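Local coordinates for aldehyde dehydrogenase family protein (Pseudomonas syringae pv. tomato, PDB 5IUV) that probably oxidises indole-3-acetaldehyde to the auxin indole-3-acetic acid with NAD+ as the hydride acceptor, as a member of the aldehyde dehydrogenase family, at residues G159-I164 with T184-V189; V237-F242 with M261-L266. All coordinates share one frame; numbering follows the deposited sequence.

Interaction 1 of 2, residues G159-I164 with T184-V189. With NAD (nicotinamide-adenine-dinucleotide), chain C.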
# COMPACT_ATOMS: atom_id res chain seq x y z
N GLY A 159 21.52 -0.59 10.30
CA GLY A 159 22.91 -0.26 10.55
C GLY A 159 23.88 -1.28 10.02
O GLY A 159 24.26 -1.24 8.85
N VAL A 160 24.30 -2.21 10.87
CA VAL A 160 25.25 -3.25 10.48
C VAL A 160 24.56 -4.60 10.41
O VAL A 160 23.96 -5.06 11.38
CB VAL A 160 26.44 -3.32 11.46
CG1 VAL A 160 27.35 -4.50 11.12
CG2 VAL A 160 27.21 -2.01 11.44
N VAL A 161 24.65 -5.24 9.25
CA VAL A 161 23.99 -6.51 9.00
C VAL A 161 25.02 -7.62 8.81
O VAL A 161 25.95 -7.47 8.01
CB VAL A 161 23.08 -6.42 7.74
CG1 VAL A 161 22.44 -7.77 7.44
CG2 VAL A 161 22.03 -5.33 7.92
N ALA A 162 24.87 -8.72 9.56
CA ALA A 162 25.66 -9.92 9.27
C ALA A 162 24.83 -10.87 8.42
O ALA A 162 23.68 -11.15 8.73
CB ALA A 162 26.11 -10.61 10.57
N ALA A 163 25.40 -11.33 7.31
CA ALA A 163 24.71 -12.29 6.44
C ALA A 163 25.50 -13.58 6.37
O ALA A 163 26.63 -13.61 5.89
CB ALA A 163 24.52 -11.71 5.06
N ILE A 164 24.89 -14.66 6.86
CA ILE A 164 25.51 -15.97 6.87
C ILE A 164 24.76 -16.86 5.89
O ILE A 164 23.55 -17.09 6.04
CB ILE A 164 25.49 -16.58 8.29
CG1 ILE A 164 26.25 -15.68 9.28
CG2 ILE A 164 26.11 -17.97 8.29
CD1 ILE A 164 26.05 -16.08 10.73
N THR A 184 18.79 -0.79 1.02
CA THR A 184 18.22 0.01 2.11
C THR A 184 19.26 0.88 2.82
O THR A 184 18.92 1.70 3.67
CB THR A 184 17.52 -0.88 3.16
OG1 THR A 184 18.36 -1.98 3.50
CG2 THR A 184 16.19 -1.40 2.61
N GLY A 185 20.53 0.68 2.48
CA GLY A 185 21.59 1.54 2.98
C GLY A 185 22.46 0.97 4.10
O GLY A 185 23.31 1.68 4.64
N ASN A 186 22.26 -0.29 4.45
CA ASN A 186 23.08 -0.90 5.50
C ASN A 186 24.51 -1.21 5.07
O ASN A 186 24.80 -1.31 3.88
CB ASN A 186 22.43 -2.19 5.99
CG ASN A 186 21.06 -1.96 6.58
OD1 ASN A 186 20.94 -1.55 7.73
ND2 ASN A 186 20.03 -2.23 5.81
N SER A 187 25.40 -1.37 6.06
CA SER A 187 26.67 -2.03 5.81
C SER A 187 26.47 -3.51 6.09
O SER A 187 25.74 -3.88 7.01
CB SER A 187 27.79 -1.47 6.70
OG SER A 187 28.04 -0.12 6.39
N VAL A 188 27.10 -4.35 5.28
CA VAL A 188 26.92 -5.79 5.39
C VAL A 188 28.25 -6.50 5.58
O VAL A 188 29.22 -6.21 4.87
CB VAL A 188 26.20 -6.37 4.15
CG1 VAL A 188 26.06 -7.90 4.24
CG2 VAL A 188 24.85 -5.72 3.98
N VAL A 189 28.30 -7.41 6.55
CA VAL A 189 29.41 -8.35 6.67
C VAL A 189 28.91 -9.72 6.24
O VAL A 189 28.08 -10.35 6.91
CB VAL A 189 29.97 -8.43 8.10
CG1 VAL A 189 31.15 -9.41 8.16
CG2 VAL A 189 30.38 -7.04 8.59
PA NAD C . 24.56 -24.94 7.88
O1A NAD C . 23.45 -24.70 8.83
O2A NAD C . 25.51 -26.05 8.30
O5B NAD C . 25.39 -23.61 7.66
C5B NAD C . 24.94 -22.46 6.91
C4B NAD C . 25.93 -21.36 7.17
O4B NAD C . 26.03 -21.13 8.59
C3B NAD C . 27.37 -21.57 6.68
O3B NAD C . 27.93 -20.34 6.21
C2B NAD C . 28.09 -22.05 7.93
O2B NAD C . 29.49 -21.79 7.89
C1B NAD C . 27.38 -21.23 9.00
N9A NAD C . 27.40 -21.76 10.36
C8A NAD C . 27.56 -23.06 10.76
N7A NAD C . 27.64 -23.22 12.06
C5A NAD C . 27.50 -21.93 12.56
C6A NAD C . 27.44 -21.43 13.87
N6A NAD C . 27.60 -22.18 14.97
N1A NAD C . 27.23 -20.10 14.02
C2A NAD C . 27.12 -19.33 12.93
N3A NAD C . 27.17 -19.70 11.65
C4A NAD C . 27.35 -21.02 11.53
O3 NAD C . 23.96 -25.32 6.44
PN NAD C . 24.61 -25.75 5.04
O1N NAD C . 25.02 -27.16 5.18
O2N NAD C . 25.62 -24.73 4.65
O5D NAD C . 23.38 -25.58 4.02
C5D NAD C . 22.37 -26.59 3.87
C4D NAD C . 21.12 -26.13 4.59
O4D NAD C . 20.69 -24.87 4.02
C3D NAD C . 19.92 -27.05 4.46
O3D NAD C . 19.31 -27.23 5.74
C2D NAD C . 19.02 -26.29 3.49
O2D NAD C . 17.62 -26.52 3.60
C1D NAD C . 19.31 -24.81 3.87
N1N NAD C . 18.94 -23.88 2.72
C2N NAD C . 17.83 -23.04 2.96
C3N NAD C . 17.46 -22.11 1.99
C7N NAD C . 16.24 -21.23 2.15
O7N NAD C . 15.43 -21.46 3.07
N7N NAD C . 16.02 -20.33 1.23
C4N NAD C . 18.18 -22.05 0.80
C5N NAD C . 19.25 -22.91 0.58
C6N NAD C . 19.62 -23.82 1.55
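Asn186 opens the pairing from its side chain: OD1 accepts the backbone N-H of Gly159 at 2.8 Å (Gly159 N to Asn186 OD1), a nearly straight bond of 166° at hydrogen. The carboxamide thus stands in for a backbone carbonyl just before the regular strand begins. Asn186 CG lies anti to the carbonyl carbon (chi1 -61°), which carries the amide toward Gly159 and leaves CB and CG across CG2 of Val161, with Asn186 CB 3.7 Å from Val161 CG2. Gly159 adopts a positive phi, and at its backbone angles a CB would strike the preceding carbonyl oxygen, a reason for glycine here.

Beyond it the two strands run parallel. Ser187 N binds Gly159 O, Val161 N binds Ser187 O, and Val161 O receives Val189 N at 2.8 Å; Ala163 N closes the series on Val189 O. Branched valines suit these extended, buried positions. Val188 lies on the same face as Val161, and its CG1 reaches the methyl of Ala163 at 4.2 Å (Val188 CG1 to Ala163 CB). At the strand's end Ile164 touches the cofactor: its CG2 is 3.2 Å from the adenosine ribose oxygen O4B of NAD, and CD1 lies 3.9 Å from N3A of the adenine.

Behind Asn186, ND2 is held by the carbonyls of Ala181 and Tyr487, fixing which end of the amide faces Gly159. Gly185, in a Schellman motif, ends helix 170-183, the crossover of this beta-alpha-beta unit. That helix packs on Val188, helix 56-72 covers Val160 and Ser187 on the other face, and strand 239-243 flanks strand 149-164.

Interaction 2 of 2, residues V237-F242 with M261-L266. With NAD (nicotinamide-adenine-dinucleotide), chain C.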
# COMPACT_ATOMS: atom_id res chain seq x y z
N VAL A 237 26.52 -5.77 16.07
CA VAL A 237 25.78 -6.17 14.87
C VAL A 237 24.29 -6.02 15.17
O VAL A 237 23.81 -6.54 16.18
CB VAL A 237 26.11 -7.63 14.46
CG1 VAL A 237 25.13 -8.14 13.40
CG2 VAL A 237 27.55 -7.74 13.96
N ASP A 238 23.57 -5.29 14.32
CA ASP A 238 22.17 -4.99 14.58
C ASP A 238 21.25 -6.13 14.18
O ASP A 238 20.23 -6.37 14.83
CB ASP A 238 21.75 -3.71 13.84
CG ASP A 238 22.54 -2.50 14.28
OD1 ASP A 238 22.31 -2.02 15.40
OD2 ASP A 238 23.41 -2.03 13.50
N THR A 239 21.61 -6.83 13.11
CA THR A 239 20.74 -7.83 12.51
C THR A 239 21.59 -8.93 11.93
O THR A 239 22.63 -8.66 11.33
CB THR A 239 19.86 -7.20 11.38
OG1 THR A 239 18.97 -6.23 11.94
CG2 THR A 239 19.05 -8.26 10.65
N VAL A 240 21.17 -10.18 12.11
CA VAL A 240 21.80 -11.26 11.38
C VAL A 240 20.74 -11.93 10.50
O VAL A 240 19.62 -12.21 10.93
CB VAL A 240 22.49 -12.29 12.32
CG1 VAL A 240 21.51 -12.89 13.32
CG2 VAL A 240 23.19 -13.38 11.51
N VAL A 241 21.08 -12.14 9.23
CA VAL A 241 20.22 -12.91 8.35
C VAL A 241 20.96 -14.17 7.98
O VAL A 241 22.18 -14.15 7.80
CB VAL A 241 19.79 -12.12 7.11
CG1 VAL A 241 18.94 -10.94 7.53
CG2 VAL A 241 21.00 -11.65 6.28
N PHE A 242 20.22 -15.27 7.90
CA PHE A 242 20.81 -16.59 7.81
C PHE A 242 20.05 -17.47 6.84
O PHE A 242 18.83 -17.45 6.80
CB PHE A 242 20.82 -17.24 9.20
CG PHE A 242 21.25 -18.70 9.21
CD1 PHE A 242 20.30 -19.71 9.21
CD2 PHE A 242 22.59 -19.04 9.26
CE1 PHE A 242 20.69 -21.05 9.23
CE2 PHE A 242 22.98 -20.37 9.28
CZ PHE A 242 22.03 -21.37 9.27
N MET A 261 20.43 -8.91 21.70
CA MET A 261 19.06 -8.98 21.20
C MET A 261 18.97 -8.49 19.75
O MET A 261 17.98 -7.86 19.35
CB MET A 261 18.11 -8.16 22.10
CG MET A 261 16.63 -8.45 21.92
SD MET A 261 15.54 -7.19 22.66
CE MET A 261 16.03 -7.38 24.34
N LYS A 262 20.00 -8.78 18.96
CA LYS A 262 19.99 -8.41 17.54
C LYS A 262 18.80 -9.07 16.85
O LYS A 262 18.35 -10.13 17.29
CB LYS A 262 21.30 -8.81 16.85
CG LYS A 262 21.66 -10.29 16.98
CD LYS A 262 22.83 -10.68 16.06
CE LYS A 262 24.12 -9.95 16.45
NZ LYS A 262 24.53 -10.20 17.86
N ARG A 263 18.28 -8.45 15.79
CA ARG A 263 17.20 -9.08 15.03
C ARG A 263 17.75 -10.33 14.33
O ARG A 263 18.89 -10.34 13.86
CB ARG A 263 16.60 -8.11 14.00
CG ARG A 263 15.77 -6.98 14.60
CD ARG A 263 16.61 -5.77 14.95
NE ARG A 263 15.77 -4.67 15.42
CZ ARG A 263 15.51 -4.41 16.70
NH1 ARG A 263 16.05 -5.16 17.66
NH2 ARG A 263 14.72 -3.39 17.02
N VAL A 264 16.94 -11.38 14.29
CA VAL A 264 17.35 -12.64 13.69
C VAL A 264 16.33 -13.07 12.64
O VAL A 264 15.15 -13.22 12.95
CB VAL A 264 17.48 -13.76 14.75
CG1 VAL A 264 17.82 -15.10 14.10
CG2 VAL A 264 18.54 -13.39 15.77
N TRP A 265 16.78 -13.25 11.41
CA TRP A 265 15.90 -13.67 10.32
C TRP A 265 16.46 -14.94 9.70
O TRP A 265 17.61 -14.96 9.27
CB TRP A 265 15.77 -12.57 9.27
CG TRP A 265 15.26 -11.26 9.80
CD1 TRP A 265 16.01 -10.17 10.14
CD2 TRP A 265 13.90 -10.91 10.06
NE1 TRP A 265 15.19 -9.15 10.58
CE2 TRP A 265 13.89 -9.59 10.54
CE3 TRP A 265 12.69 -11.58 9.91
CZ2 TRP A 265 12.72 -8.93 10.89
CZ3 TRP A 265 11.53 -10.93 10.26
CH2 TRP A 265 11.55 -9.62 10.74
N LEU A 266 15.63 -15.97 9.64
CA LEU A 266 16.10 -17.31 9.29
C LEU A 266 15.41 -17.90 8.07
O LEU A 266 14.19 -17.80 7.92
CB LEU A 266 15.89 -18.26 10.48
CG LEU A 266 16.42 -17.76 11.82
CD1 LEU A 266 15.85 -18.56 12.99
CD2 LEU A 266 17.94 -17.80 11.81
PA NAD C . 24.56 -24.94 7.88
O1A NAD C . 23.45 -24.70 8.83
O2A NAD C . 25.51 -26.05 8.30
O5B NAD C . 25.39 -23.61 7.66
C5B NAD C . 24.94 -22.46 6.91
C4B NAD C . 25.93 -21.36 7.17
O4B NAD C . 26.03 -21.13 8.59
C3B NAD C . 27.37 -21.57 6.68
O3B NAD C . 27.93 -20.34 6.21
C2B NAD C . 28.09 -22.05 7.93
O2B NAD C . 29.49 -21.79 7.89
C1B NAD C . 27.38 -21.23 9.00
N9A NAD C . 27.40 -21.76 10.36
C8A NAD C . 27.56 -23.06 10.76
N7A NAD C . 27.64 -23.22 12.06
C5A NAD C . 27.50 -21.93 12.56
C6A NAD C . 27.44 -21.43 13.87
N6A NAD C . 27.60 -22.18 14.97
N1A NAD C . 27.23 -20.10 14.02
C2A NAD C . 27.12 -19.33 12.93
N3A NAD C . 27.17 -19.70 11.65
C4A NAD C . 27.35 -21.02 11.53
O3 NAD C . 23.96 -25.32 6.44
PN NAD C . 24.61 -25.75 5.04
O1N NAD C . 25.02 -27.16 5.18
O2N NAD C . 25.62 -24.73 4.65
O5D NAD C . 23.38 -25.58 4.02
C5D NAD C . 22.37 -26.59 3.87
C4D NAD C . 21.12 -26.13 4.59
O4D NAD C . 20.69 -24.87 4.02
C3D NAD C . 19.92 -27.05 4.46
O3D NAD C . 19.31 -27.23 5.74
C2D NAD C . 19.02 -26.29 3.49
O2D NAD C . 17.62 -26.52 3.60
C1D NAD C . 19.31 -24.81 3.87
N1N NAD C . 18.94 -23.88 2.72
C2N NAD C . 17.83 -23.04 2.96
C3N NAD C . 17.46 -22.11 1.99
C7N NAD C . 16.24 -21.23 2.15
O7N NAD C . 15.43 -21.46 3.07
N7N NAD C . 16.02 -20.33 1.23
C4N NAD C . 18.18 -22.05 0.80
C5N NAD C . 19.25 -22.91 0.58
C6N NAD C . 19.62 -23.82 1.55
O HOH W 1 16.33 -6.49 11.30
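Lys262 folds over Val237 and Val240 because its chain starts with CG between the backbone N and carbonyl carbon (chi1 56°) and bends again at chi3 and chi4. CE comes to 3.6 Å from Val237 CB, and CD to 3.8 Å from Val240 CG1, so the methylenes serve as apolar packing. The ammonium is carried past them to Asn260 OD1 and the carbonyls of Ala232 and His234.

On the sheet face of Thr239 and Trp265, Thr239 OG1 lies anti to the carbonyl carbon (chi1 -64°), which leaves CG2 anti to the backbone N, where it meets the indole at its edge, 3.6 Å from Trp265 CD1. The same rotamer turns OG1 to a water 2.7 Å from Thr239 OG1; that water accepts the N-H of Trp265 NE1 in the plane of the ring. Threonine suits the place: its methyl packs on the indole edge while its hydroxyl reaches the indole N-H through the water. Val241 CG1 adds a second methyl beside the indole, 4.0 Å from Trp265 CD1.

On the other face of the sheet, Phe242 and Leu266 meet through Phe242 CB and Leu266 CD2. The phenyl ring then points its edge at NAD, with CE2 3.2 Å from the ribose oxygen O4B. Four backbone hydrogen bonds between the parallel strands set the register, among them Val240 N to Arg263 O at 2.9 Å.

Arg263 turns away to a salt bridge with Glu489, and its NH1 reaches the carbonyl of Lys471 of the second subunit. Helix 246-258, the crossover between these strands, packs on Phe242 and Val264; strand 149-164 lies along strand 239-243, and Asn475 pairs with the backbone of strand 263-267.

Both contacts are buried parallel strand pairs from two beta-alpha-beta units of the same NAD-binding sheet, and strands 149-164 and 239-243 are neighbours in it. Asp238 joins them at one end through OD2, 2.8 Å from Val160 N, while Ala162 O takes Val241 N further along. Interaction 1 is built from small and branched aliphatic residues, with a single side-chain amide bonding across it. Interaction 2 is more varied: a folded lysine, an aromatic edge and a bridging water, with an arginine leading to the subunit interface. Both end at the cofactor, each supplying one apolar side chain to its adenosine half.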